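Side-chain contacts in ribonuclease H (Uncultured organism, PDB 4IBN), which probably cleaves the RNA strand of RNA-DNA hybrids endonucleolytically, leaving 5'-phosphomonoester ends and using magnesium as its cofactor: residues F93-D96 with I100-G103; Y44-P47 with I53-R56; R80-K85 with N137-E142; N155-H160 with V176-E181. All blocks are in the same frame, centred on the assembly; numbering follows the deposited sequence.

Interaction 1: F93-D96 with I100-G103; sequences FTTD and IVDG
Thr-95 and Phe-93 pack against Val-101 and Ile-100 in a small, wholly apolar and buried contact between the end of strand 90-95 and the first turns of helix 98-113. The closest approach joins two methyl groups, Thr-95 CG2 and Val-101 CG2, 3.7 Å apart, where the two side chains run alongside each other in opposite senses. The same threonine methyl also faces the branch point of its other neighbour, with Thr-95 CG2 4.3 Å from Ile-100 CB. The hydroxyl of Thr-95 is anti to the backbone N (chi1 178°), which turns the methyl to the helix. In the intervening turn Ser-97 gives its backbone N-H to Thr-95 OG1 and bonds to Ile-100 N through its OG, so polar links tie the strand end to the helix start beside the apolar contact. This strand-turn-helix unit belongs to the alpha/beta RNase H fold, in which helices cover the central mixed sheet. Asp-96, the residue just after the strand, lies close to Asp-22 and Glu-23, an acidic cluster consistent with part of the DEDN active-site motif. Further back along the strand, Phe-93 meets the helix at a looser distance: its CE2 is 4.4 Å from Ile-100 CG2, which approaches the ring obliquely. Val-75 of helix 67-82 touches both Phe-93 and Ile-100, and Trp-143 of strand 140-145 closes in on the same two side chains.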
loop_
_atom_site.group_PDB
_atom_site.type_symbol
_atom_site.label_atom_id
_atom_site.label_comp_id
_atom_site.label_asym_id
_atom_site.label_seq_id
_atom_site.Cartn_x
_atom_site.Cartn_y
_atom_site.Cartn_z
ATOM N N PHE A 93 3.627 -3.437 -5.983
ATOM C CA PHE A 93 3.010 -2.460 -5.109
ATOM C C PHE A 93 3.386 -1.088 -5.587
ATOM O O PHE A 93 4.492 -0.744 -5.564
ATOM C CB PHE A 93 3.483 -2.684 -3.656
ATOM C CG PHE A 93 2.734 -1.896 -2.592
ATOM C CD1 PHE A 93 1.835 -2.495 -1.775
ATOM C CD2 PHE A 93 3.031 -0.596 -2.346
ATOM C CE1 PHE A 93 1.214 -1.823 -0.820
ATOM C CE2 PHE A 93 2.410 0.067 -1.389
ATOM C CZ PHE A 93 1.494 -0.545 -0.630
ATOM N N THR A 94 2.386 -0.354 -6.041
ATOM C CA THR A 94 2.583 0.969 -6.548
ATOM C C THR A 94 1.933 2.026 -5.670
ATOM O O THR A 94 0.821 1.954 -5.384
ATOM C CB THR A 94 2.000 1.114 -7.995
ATOM O OG1 THR A 94 2.586 0.149 -8.850
ATOM C CG2 THR A 94 2.276 2.467 -8.524
ATOM N N THR A 95 2.716 3.011 -5.282
ATOM C CA THR A 95 2.253 4.035 -4.386
ATOM C C THR A 95 2.819 5.376 -4.742
ATOM O O THR A 95 3.794 5.435 -5.371
ATOM C CB THR A 95 2.636 3.720 -2.962
ATOM O OG1 THR A 95 2.214 4.770 -2.118
ATOM C CG2 THR A 95 4.082 3.519 -2.843
ATOM N N ASP A 96 2.127 6.432 -4.335
ATOM C CA ASP A 96 2.625 7.796 -4.407
ATOM C C ASP A 96 3.643 8.132 -3.325
ATOM O O ASP A 96 4.240 9.147 -3.358
ATOM C CB ASP A 96 1.487 8.818 -4.331
ATOM C CG ASP A 96 0.813 8.846 -2.979
ATOM O OD1 ASP A 96 0.704 7.825 -2.329
ATOM O OD2 ASP A 96 0.342 9.883 -2.565
ATOM N N ILE A 100 7.448 5.125 1.493
ATOM C CA ILE A 100 7.337 3.670 1.448
ATOM C C ILE A 100 8.322 3.021 0.479
ATOM O O ILE A 100 8.961 2.105 0.818
ATOM C CB ILE A 100 5.931 3.216 1.034
ATOM C CG1 ILE A 100 4.897 3.650 2.059
ATOM C CG2 ILE A 100 5.877 1.745 0.814
ATOM C CD1 ILE A 100 5.203 3.299 3.420
ATOM N N VAL A 101 8.405 3.537 -0.732
ATOM C CA VAL A 101 9.247 2.904 -1.707
ATOM C C VAL A 101 10.730 2.935 -1.339
ATOM O O VAL A 101 11.418 1.963 -1.460
ATOM C CB VAL A 101 9.070 3.546 -3.110
ATOM C CG1 VAL A 101 9.969 2.956 -4.079
ATOM C CG2 VAL A 101 7.705 3.400 -3.562
ATOM N N ASP A 102 11.224 4.099 -0.963
ATOM C CA ASP A 102 12.592 4.217 -0.525
ATOM C C ASP A 102 12.831 3.496 0.811
ATOM O O ASP A 102 13.860 2.973 1.048
ATOM C CB ASP A 102 13.045 5.661 -0.466
ATOM C CG ASP A 102 13.062 6.323 -1.803
ATOM O OD1 ASP A 102 13.308 5.664 -2.786
ATOM O OD2 ASP A 102 12.861 7.511 -1.819
ATOM N N GLY A 103 11.865 3.537 1.693
ATOM C CA GLY A 103 12.025 2.814 2.930
ATOM C C GLY A 103 12.123 1.328 2.747
ATOM O O GLY A 103 12.947 0.715 3.318
#

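Interaction 2: Y44-P47 with I53-R56; sequences YARP and IVRR
The amide N of Tyr-44 donates to Val-54 O across 2.8 Å, in a somewhat bent bond (148° at the hydrogen). The return bond, from Val-54 N to Tyr-44 O at 3.0 Å, is straighter. Together they make Tyr-44 and Val-54 a hydrogen-bonded antiparallel pair. Val-54 also presses its branch point on the acceptor, with CB 3.4 Å from Tyr-44 O. On the face shared by Tyr-44 and Val-54, the long chain of Arg-46 folds back until its NH1 is 4.2 Å from Val-54 CG2, met obliquely. The other face carries Ala-45 and Ile-53. With chi2 at -57°, the ethyl arm of Ile-53 bends to bring CD1 within 4.0 Å of Ala-45 CB, and Phe-199 touches both residues. The remaining branch of Ile-53, CG2, sits 3.7 Å above the centre of the Arg-55 guanidinium, a group further held by salt bridges to Glu-43 and Glu-181. The arrangement is the end of a beta hairpin formed by strands 34-45 and 53-62, neighbours in the antiparallel part of the RNase H sheet.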
loop_
_atom_site.group_PDB
_atom_site.type_symbol
_atom_site.label_atom_id
_atom_site.label_comp_id
_atom_site.label_asym_id
_atom_site.label_seq_id
_atom_site.Cartn_x
_atom_site.Cartn_y
_atom_site.Cartn_z
ATOM N N TYR A 44 -6.440 -8.429 -9.689
ATOM C CA TYR A 44 -6.074 -9.822 -9.927
ATOM C C TYR A 44 -6.628 -10.334 -11.256
ATOM O O TYR A 44 -7.829 -10.247 -11.515
ATOM C CB TYR A 44 -6.561 -10.707 -8.778
ATOM C CG TYR A 44 -6.359 -12.186 -9.017
ATOM C CD1 TYR A 44 -5.119 -12.778 -8.823
ATOM C CD2 TYR A 44 -7.409 -12.991 -9.439
ATOM C CE1 TYR A 44 -4.929 -14.130 -9.040
ATOM C CE2 TYR A 44 -7.230 -14.343 -9.659
ATOM C CZ TYR A 44 -5.988 -14.907 -9.458
ATOM O OH TYR A 44 -5.805 -16.253 -9.676
ATOM N N ALA A 45 -5.745 -10.870 -12.094
ATOM C CA ALA A 45 -6.122 -11.406 -13.348
ATOM C C ALA A 45 -5.946 -12.893 -13.311
ATOM O O ALA A 45 -4.903 -13.352 -13.008
ATOM C CB ALA A 45 -5.297 -10.848 -14.421
ATOM N N ARG A 46 -6.987 -13.617 -13.668
ATOM C CA ARG A 46 -6.977 -15.066 -13.600
ATOM C C ARG A 46 -5.958 -15.621 -14.579
ATOM O O ARG A 46 -5.945 -15.272 -15.710
ATOM C CB ARG A 46 -8.383 -15.524 -13.951
ATOM C CG ARG A 46 -8.721 -16.940 -13.833
ATOM C CD ARG A 46 -10.207 -17.014 -13.602
ATOM N NE ARG A 46 -10.451 -16.646 -12.241
ATOM C CZ ARG A 46 -11.204 -15.649 -11.843
ATOM N NH1 ARG A 46 -11.843 -14.898 -12.713
ATOM N NH2 ARG A 46 -11.290 -15.401 -10.564
ATOM N N PRO A 47 -5.105 -16.497 -14.118
ATOM C CA PRO A 47 -4.150 -17.080 -15.026
ATOM C C PRO A 47 -4.891 -17.901 -16.071
ATOM O O PRO A 47 -5.724 -18.650 -15.713
ATOM C CB PRO A 47 -3.363 -18.024 -14.124
ATOM C CG PRO A 47 -3.681 -17.740 -12.861
ATOM C CD PRO A 47 -4.896 -16.959 -12.757
ATOM N N ILE A 53 -10.149 -7.996 -15.269
ATOM C CA ILE A 53 -9.529 -7.729 -14.006
ATOM C C ILE A 53 -10.561 -7.800 -12.903
ATOM O O ILE A 53 -11.580 -7.214 -12.995
ATOM C CB ILE A 53 -8.869 -6.339 -14.005
ATOM C CG1 ILE A 53 -7.897 -6.183 -15.150
ATOM C CG2 ILE A 53 -8.098 -6.111 -12.755
ATOM C CD1 ILE A 53 -6.822 -7.204 -15.172
ATOM N N VAL A 54 -10.234 -8.551 -11.878
ATOM C CA VAL A 54 -11.001 -8.663 -10.673
ATOM C C VAL A 54 -10.347 -7.732 -9.637
ATOM O O VAL A 54 -9.161 -7.745 -9.456
ATOM C CB VAL A 54 -10.957 -10.070 -10.160
ATOM C CG1 VAL A 54 -11.535 -10.164 -8.825
ATOM C CG2 VAL A 54 -11.655 -11.006 -11.111
ATOM N N ARG A 55 -11.171 -6.883 -9.034
ATOM C CA ARG A 55 -10.702 -5.860 -8.166
ATOM C C ARG A 55 -11.299 -5.961 -6.797
ATOM O O ARG A 55 -12.439 -6.219 -6.650
ATOM C CB ARG A 55 -10.956 -4.492 -8.791
ATOM C CG ARG A 55 -10.133 -4.228 -10.048
ATOM C CD ARG A 55 -10.335 -2.907 -10.649
ATOM N NE ARG A 55 -9.397 -2.616 -11.713
ATOM C CZ ARG A 55 -9.672 -2.659 -12.995
ATOM N NH1 ARG A 55 -10.849 -2.994 -13.399
ATOM N NH2 ARG A 55 -8.766 -2.365 -13.863
ATOM N N ARG A 56 -10.459 -5.752 -5.804
ATOM C CA ARG A 56 -10.875 -5.650 -4.424
ATOM C C ARG A 56 -10.238 -4.415 -3.743
ATOM O O ARG A 56 -9.186 -4.010 -4.091
ATOM C CB ARG A 56 -10.498 -6.893 -3.647
ATOM C CG ARG A 56 -11.027 -8.158 -4.187
ATOM C CD ARG A 56 -12.416 -8.351 -3.808
ATOM N NE ARG A 56 -12.885 -9.652 -4.218
ATOM C CZ ARG A 56 -13.482 -9.877 -5.364
ATOM N NH1 ARG A 56 -13.744 -8.884 -6.182
ATOM N NH2 ARG A 56 -13.877 -11.085 -5.667
#

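Interaction 3: R80-K85 with N137-E142; sequences RAIGHK and NGHAVE
From CB, the side chain of His-139 heads toward Ile-82 and Gly-83, its CG anti to the carbonyl carbon (chi1 -56°), which carries the imidazole toward the C-terminal part of helix 67-82. Beyond CG, ND1 turns from this contact and accepts the backbone N-H of Phe-89, which fixes the rotation of the ring and would probably favour a proton on NE2. The next atom, CE1, lies 4.4 Å from Ile-82 CG1, which approaches obliquely, and 4.2 Å from Gly-83 CA. The tip atom NE2 comes to 4.0 Å from Gly-83 CA, so the glycine meets the ring at its edge, near its plane. Here the RNase H fold brings the C-terminal part of helix 67-82 to the start of strand 140-145, the outermost strand on its side of the sheet. Strand 90-95 lies between them in chain order and next to 140-145 in the sheet; Ile-82 also touches its Val-91. The peptide of Ala-140, adjoining the histidine, bonds to the backbone of Phe-89, the same residue that holds ND1. Asn-137 ND2 is modelled too close to His-139 CD2, so its placement is doubtful.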
loop_
_atom_site.group_PDB
_atom_site.type_symbol
_atom_site.label_atom_id
_atom_site.label_comp_id
_atom_site.label_asym_id
_atom_site.label_seq_id
_atom_site.Cartn_x
_atom_site.Cartn_y
_atom_site.Cartn_z
ATOM N N ARG A 80 -1.516 -7.749 5.068
ATOM C CA ARG A 80 -2.277 -8.567 5.979
ATOM C C ARG A 80 -3.497 -9.216 5.315
ATOM O O ARG A 80 -3.774 -10.346 5.515
ATOM C CB ARG A 80 -2.702 -7.781 7.220
ATOM C CG ARG A 80 -1.639 -7.705 8.265
ATOM C CD ARG A 80 -2.035 -6.846 9.455
ATOM N NE ARG A 80 -0.914 -6.625 10.332
ATOM C CZ ARG A 80 -0.921 -5.784 11.331
ATOM N NH1 ARG A 80 -1.990 -5.086 11.563
ATOM N NH2 ARG A 80 0.156 -5.646 12.066
ATOM N N ALA A 81 -4.211 -8.465 4.516
ATOM C CA ALA A 81 -5.350 -9.021 3.857
ATOM C C ALA A 81 -4.987 -10.143 2.909
ATOM O O ALA A 81 -5.592 -11.173 2.923
ATOM C CB ALA A 81 -6.033 -8.017 3.152
ATOM N N ILE A 82 -3.996 -9.940 2.086
ATOM C CA ILE A 82 -3.627 -11.016 1.178
ATOM C C ILE A 82 -2.958 -12.193 1.849
ATOM O O ILE A 82 -2.950 -13.267 1.333
ATOM C CB ILE A 82 -2.852 -10.558 -0.044
ATOM C CG1 ILE A 82 -1.461 -10.233 0.339
ATOM C CG2 ILE A 82 -3.527 -9.390 -0.697
ATOM C CD1 ILE A 82 -0.632 -9.923 -0.786
ATOM N N GLY A 83 -2.396 -11.955 3.011
ATOM C CA GLY A 83 -1.738 -12.994 3.767
ATOM C C GLY A 83 -2.652 -14.078 4.276
ATOM O O GLY A 83 -2.215 -15.125 4.680
ATOM N N HIS A 84 -3.921 -13.814 4.264
ATOM C CA HIS A 84 -4.875 -14.696 4.876
ATOM C C HIS A 84 -5.421 -15.755 3.958
ATOM O O HIS A 84 -6.383 -16.383 4.268
ATOM C CB HIS A 84 -6.040 -13.911 5.445
ATOM C CG HIS A 84 -5.960 -13.683 6.919
ATOM N ND1 HIS A 84 -5.773 -12.441 7.468
ATOM C CD2 HIS A 84 -6.053 -14.539 7.961
ATOM C CE1 HIS A 84 -5.769 -12.538 8.784
ATOM N NE2 HIS A 84 -5.925 -13.804 9.107
ATOM N N LYS A 85 -4.811 -15.933 2.805
ATOM C CA LYS A 85 -5.263 -16.885 1.804
ATOM C C LYS A 85 -4.431 -18.139 1.624
ATOM O O LYS A 85 -4.500 -18.767 0.615
ATOM C CB LYS A 85 -5.457 -16.226 0.440
ATOM C CG LYS A 85 -5.952 -14.852 0.480
ATOM C CD LYS A 85 -7.438 -14.716 0.264
ATOM C CE LYS A 85 -8.117 -15.985 -0.285
ATOM N NZ LYS A 85 -9.583 -15.781 -0.331
ATOM N N ASN A 137 6.526 -9.899 5.055
ATOM C CA ASN A 137 6.892 -11.269 5.296
ATOM C C ASN A 137 7.735 -11.938 4.214
ATOM O O ASN A 137 8.738 -11.487 3.860
ATOM C CB ASN A 137 5.672 -12.096 5.602
ATOM C CG ASN A 137 5.127 -12.699 4.435
ATOM O OD1 ASN A 137 5.149 -13.919 4.264
ATOM N ND2 ASN A 137 4.861 -11.849 3.467
ATOM N N GLY A 138 7.137 -13.032 3.781
ATOM C CA GLY A 138 7.615 -13.895 2.738
ATOM C C GLY A 138 7.058 -13.613 1.356
ATOM O O GLY A 138 7.312 -14.326 0.480
ATOM N N HIS A 139 6.234 -12.588 1.225
ATOM C CA HIS A 139 5.720 -12.221 -0.052
ATOM C C HIS A 139 6.835 -11.590 -0.833
ATOM O O HIS A 139 7.664 -10.969 -0.276
ATOM C CB HIS A 139 4.575 -11.232 0.081
ATOM C CG HIS A 139 3.468 -11.718 0.945
ATOM N ND1 HIS A 139 2.644 -12.749 0.586
ATOM C CD2 HIS A 139 3.049 -11.321 2.159
ATOM C CE1 HIS A 139 1.778 -12.972 1.548
ATOM N NE2 HIS A 139 1.999 -12.117 2.512
ATOM N N ALA A 140 6.818 -11.736 -2.140
ATOM C CA ALA A 140 7.814 -11.113 -2.965
ATOM C C ALA A 140 7.217 -9.868 -3.600
ATOM O O ALA A 140 6.190 -9.947 -4.184
ATOM C CB ALA A 140 8.268 -12.053 -3.997
ATOM N N VAL A 141 7.892 -8.737 -3.425
ATOM C CA VAL A 141 7.345 -7.448 -3.760
ATOM C C VAL A 141 8.245 -6.622 -4.648
ATOM O O VAL A 141 9.396 -6.550 -4.426
ATOM C CB VAL A 141 7.001 -6.652 -2.513
ATOM C CG1 VAL A 141 6.180 -5.418 -2.875
ATOM C CG2 VAL A 141 6.238 -7.487 -1.533
ATOM N N GLU A 142 7.651 -6.048 -5.681
ATOM C CA GLU A 142 8.318 -5.064 -6.480
ATOM C C GLU A 142 7.693 -3.760 -6.087
ATOM O O GLU A 142 6.545 -3.599 -6.236
ATOM C CB GLU A 142 8.120 -5.309 -7.976
ATOM C CG GLU A 142 8.628 -4.181 -8.825
ATOM C CD GLU A 142 8.545 -4.391 -10.314
ATOM O OE1 GLU A 142 8.210 -5.459 -10.763
ATOM O OE2 GLU A 142 8.854 -3.447 -11.016
#

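Interaction 4: N155-H160 with V176-E181; sequences NEYANH and VDSGYE
The CA atoms of Tyr-157 and Tyr-180 are 6.7 Å apart where helix 153-168 passes the start of helix 180-184, with Gly-179 at the N-cap of the latter. Tyr-157, its CG anti to the backbone N (chi1 179°), extends from its helix so that the ring lies under this second helix start. Tyr-180 CA stands over the Tyr-157 face, 3.9 Å from the ring centroid and 16° off the normal, in a CH-pi contact. The two rings also pair edge-to-face, with planes at 84° and the edge of Tyr-180 turned to the face of Tyr-157; Tyr-180 CD1 is 3.8 Å from Tyr-157 CG. Near the phenol tip, Ser-178 forms an ST turn, its OG accepting from Tyr-180 N at 3.0 Å. A CB on Gly-179 would lie about 2.8 Å from Tyr-157 OH, so the lack of a side chain matters here. Replacing Tyr-157 by an alanine would probably open a gap beneath Tyr-180 and leave Asp-57 without one of its hydrogen-bond partners. Asp-57, on strand 53-62, binds the Tyr-157 hydroxyl and Gly-179 N through OD2 and Ser-178 OG through OD1; three partners gripping one carboxylate would be expected to favour its ionised form.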
loop_
_atom_site.group_PDB
_atom_site.type_symbol
_atom_site.label_atom_id
_atom_site.label_comp_id
_atom_site.label_asym_id
_atom_site.label_seq_id
_atom_site.Cartn_x
_atom_site.Cartn_y
_atom_site.Cartn_z
ATOM N N ASN A 155 -4.148 4.838 -9.056
ATOM C CA ASN A 155 -3.634 5.633 -7.967
ATOM C C ASN A 155 -4.648 6.658 -7.511
ATOM O O ASN A 155 -4.806 6.846 -6.372
ATOM C CB ASN A 155 -2.346 6.327 -8.326
ATOM C CG ASN A 155 -1.956 7.381 -7.319
ATOM O OD1 ASN A 155 -1.368 7.067 -6.332
ATOM N ND2 ASN A 155 -2.294 8.612 -7.589
ATOM N N GLU A 156 -5.307 7.296 -8.446
ATOM C CA GLU A 156 -6.327 8.254 -8.116
ATOM C C GLU A 156 -7.512 7.624 -7.444
ATOM O O GLU A 156 -8.116 8.254 -6.658
ATOM C CB GLU A 156 -6.696 9.196 -9.273
ATOM C CG GLU A 156 -5.511 9.908 -9.887
ATOM C CD GLU A 156 -5.721 11.390 -10.214
ATOM O OE1 GLU A 156 -6.640 11.979 -9.679
ATOM O OE2 GLU A 156 -5.014 11.951 -11.050
ATOM N N TYR A 157 -7.848 6.401 -7.817
ATOM C CA TYR A 157 -8.916 5.704 -7.123
ATOM C C TYR A 157 -8.519 5.441 -5.681
ATOM O O TYR A 157 -9.270 5.605 -4.770
ATOM C CB TYR A 157 -9.314 4.401 -7.818
ATOM C CG TYR A 157 -10.395 3.670 -7.075
ATOM C CD1 TYR A 157 -10.156 2.499 -6.425
ATOM C CD2 TYR A 157 -11.642 4.195 -6.981
ATOM C CE1 TYR A 157 -11.124 1.874 -5.712
ATOM C CE2 TYR A 157 -12.607 3.586 -6.285
ATOM C CZ TYR A 157 -12.363 2.417 -5.651
ATOM O OH TYR A 157 -13.316 1.774 -4.957
ATOM N N ALA A 158 -7.282 5.017 -5.516
ATOM C CA ALA A 158 -6.817 4.683 -4.188
ATOM C C ALA A 158 -6.859 5.904 -3.312
ATOM O O ALA A 158 -7.148 5.806 -2.180
ATOM C CB ALA A 158 -5.424 4.105 -4.218
ATOM N N ASN A 159 -6.531 7.035 -3.881
ATOM C CA ASN A 159 -6.625 8.276 -3.133
ATOM C C ASN A 159 -8.055 8.575 -2.753
ATOM O O ASN A 159 -8.355 8.997 -1.662
ATOM C CB ASN A 159 -6.056 9.448 -3.921
ATOM C CG ASN A 159 -6.089 10.740 -3.156
ATOM O OD1 ASN A 159 -5.328 10.945 -2.284
ATOM N ND2 ASN A 159 -6.949 11.590 -3.523
ATOM N N HIS A 160 -8.938 8.306 -3.692
ATOM C CA HIS A 160 -10.339 8.504 -3.423
ATOM C C HIS A 160 -10.748 7.618 -2.251
ATOM O O HIS A 160 -11.519 8.007 -1.437
ATOM C CB HIS A 160 -11.174 8.146 -4.640
ATOM C CG HIS A 160 -12.552 7.697 -4.323
ATOM N ND1 HIS A 160 -13.584 8.571 -4.136
ATOM C CD2 HIS A 160 -13.077 6.470 -4.194
ATOM C CE1 HIS A 160 -14.675 7.901 -3.865
ATOM N NE2 HIS A 160 -14.399 6.623 -3.917
ATOM N N VAL A 176 -12.727 -6.254 0.242
ATOM C CA VAL A 176 -14.110 -6.230 -0.105
ATOM C C VAL A 176 -14.293 -5.921 -1.588
ATOM O O VAL A 176 -13.387 -5.478 -2.226
ATOM C CB VAL A 176 -14.887 -5.249 0.759
ATOM C CG1 VAL A 176 -14.675 -5.547 2.127
ATOM C CG2 VAL A 176 -14.480 -3.876 0.494
ATOM N N ASP A 177 -15.471 -6.135 -2.126
ATOM C CA ASP A 177 -15.645 -5.971 -3.530
ATOM C C ASP A 177 -15.327 -4.516 -3.877
ATOM O O ASP A 177 -15.584 -3.674 -3.119
ATOM C CB ASP A 177 -17.050 -6.366 -3.933
ATOM C CG ASP A 177 -17.267 -6.342 -5.420
ATOM O OD1 ASP A 177 -16.339 -6.552 -6.174
ATOM O OD2 ASP A 177 -18.399 -6.099 -5.863
ATOM N N SER A 178 -14.711 -4.271 -5.015
ATOM C CA SER A 178 -14.244 -2.954 -5.353
ATOM C C SER A 178 -15.249 -1.995 -5.926
ATOM O O SER A 178 -16.086 -2.353 -6.658
ATOM C CB SER A 178 -13.044 -3.010 -6.283
ATOM O OG SER A 178 -12.513 -1.763 -6.525
ATOM N N GLY A 179 -15.044 -0.747 -5.635
ATOM C CA GLY A 179 -15.826 0.302 -6.229
ATOM C C GLY A 179 -15.197 0.905 -7.472
ATOM O O GLY A 179 -15.680 1.844 -7.997
ATOM N N TYR A 180 -14.108 0.330 -7.930
ATOM C CA TYR A 180 -13.352 0.973 -8.968
ATOM C C TYR A 180 -14.176 1.210 -10.222
ATOM O O TYR A 180 -14.130 2.223 -10.792
ATOM C CB TYR A 180 -12.103 0.157 -9.390
ATOM C CG TYR A 180 -11.418 0.816 -10.564
ATOM C CD1 TYR A 180 -10.552 1.849 -10.374
ATOM C CD2 TYR A 180 -11.687 0.459 -11.844
ATOM C CE1 TYR A 180 -9.989 2.496 -11.393
ATOM C CE2 TYR A 180 -11.116 1.095 -12.872
ATOM C CZ TYR A 180 -10.269 2.114 -12.645
ATOM O OH TYR A 180 -9.724 2.787 -13.634
ATOM N N GLU A 181 -14.923 0.225 -10.643
ATOM C CA GLU A 181 -15.605 0.358 -11.898
ATOM C C GLU A 181 -16.660 1.445 -11.885
ATOM O O GLU A 181 -16.850 2.105 -12.828
ATOM C CB GLU A 181 -16.167 -0.988 -12.317
ATOM C CG GLU A 181 -15.070 -1.926 -12.809
ATOM C CD GLU A 181 -14.312 -2.651 -11.682
ATOM O OE1 GLU A 181 -14.673 -2.511 -10.514
ATOM O OE2 GLU A 181 -13.385 -3.394 -12.001
#

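How the interactions relate
From the N terminus, interaction 2 comes first, closing the short hairpin loop between strands 34-45 and 53-62. Interaction 3 opens next at 80-85 and shuts a long loop at 137-142; interaction 1, a tight strand-to-helix turn, lies wholly within that span. Interaction 4 follows, bridging helix 153-168 to residues 176-181, and no two contacts cross. The sheet joins them: Phe-93 N is 2.9 Å from Glu-142 O, a probable hydrogen bond between interactions 1 and 3. Interactions 2 and 4 meet where strands 53-62 and 176-177 run side by side in the sheet, Arg-55 O packing on Ser-178 CB. Asp-96 and Asn-155 pack together, bringing interaction 1 against interaction 4.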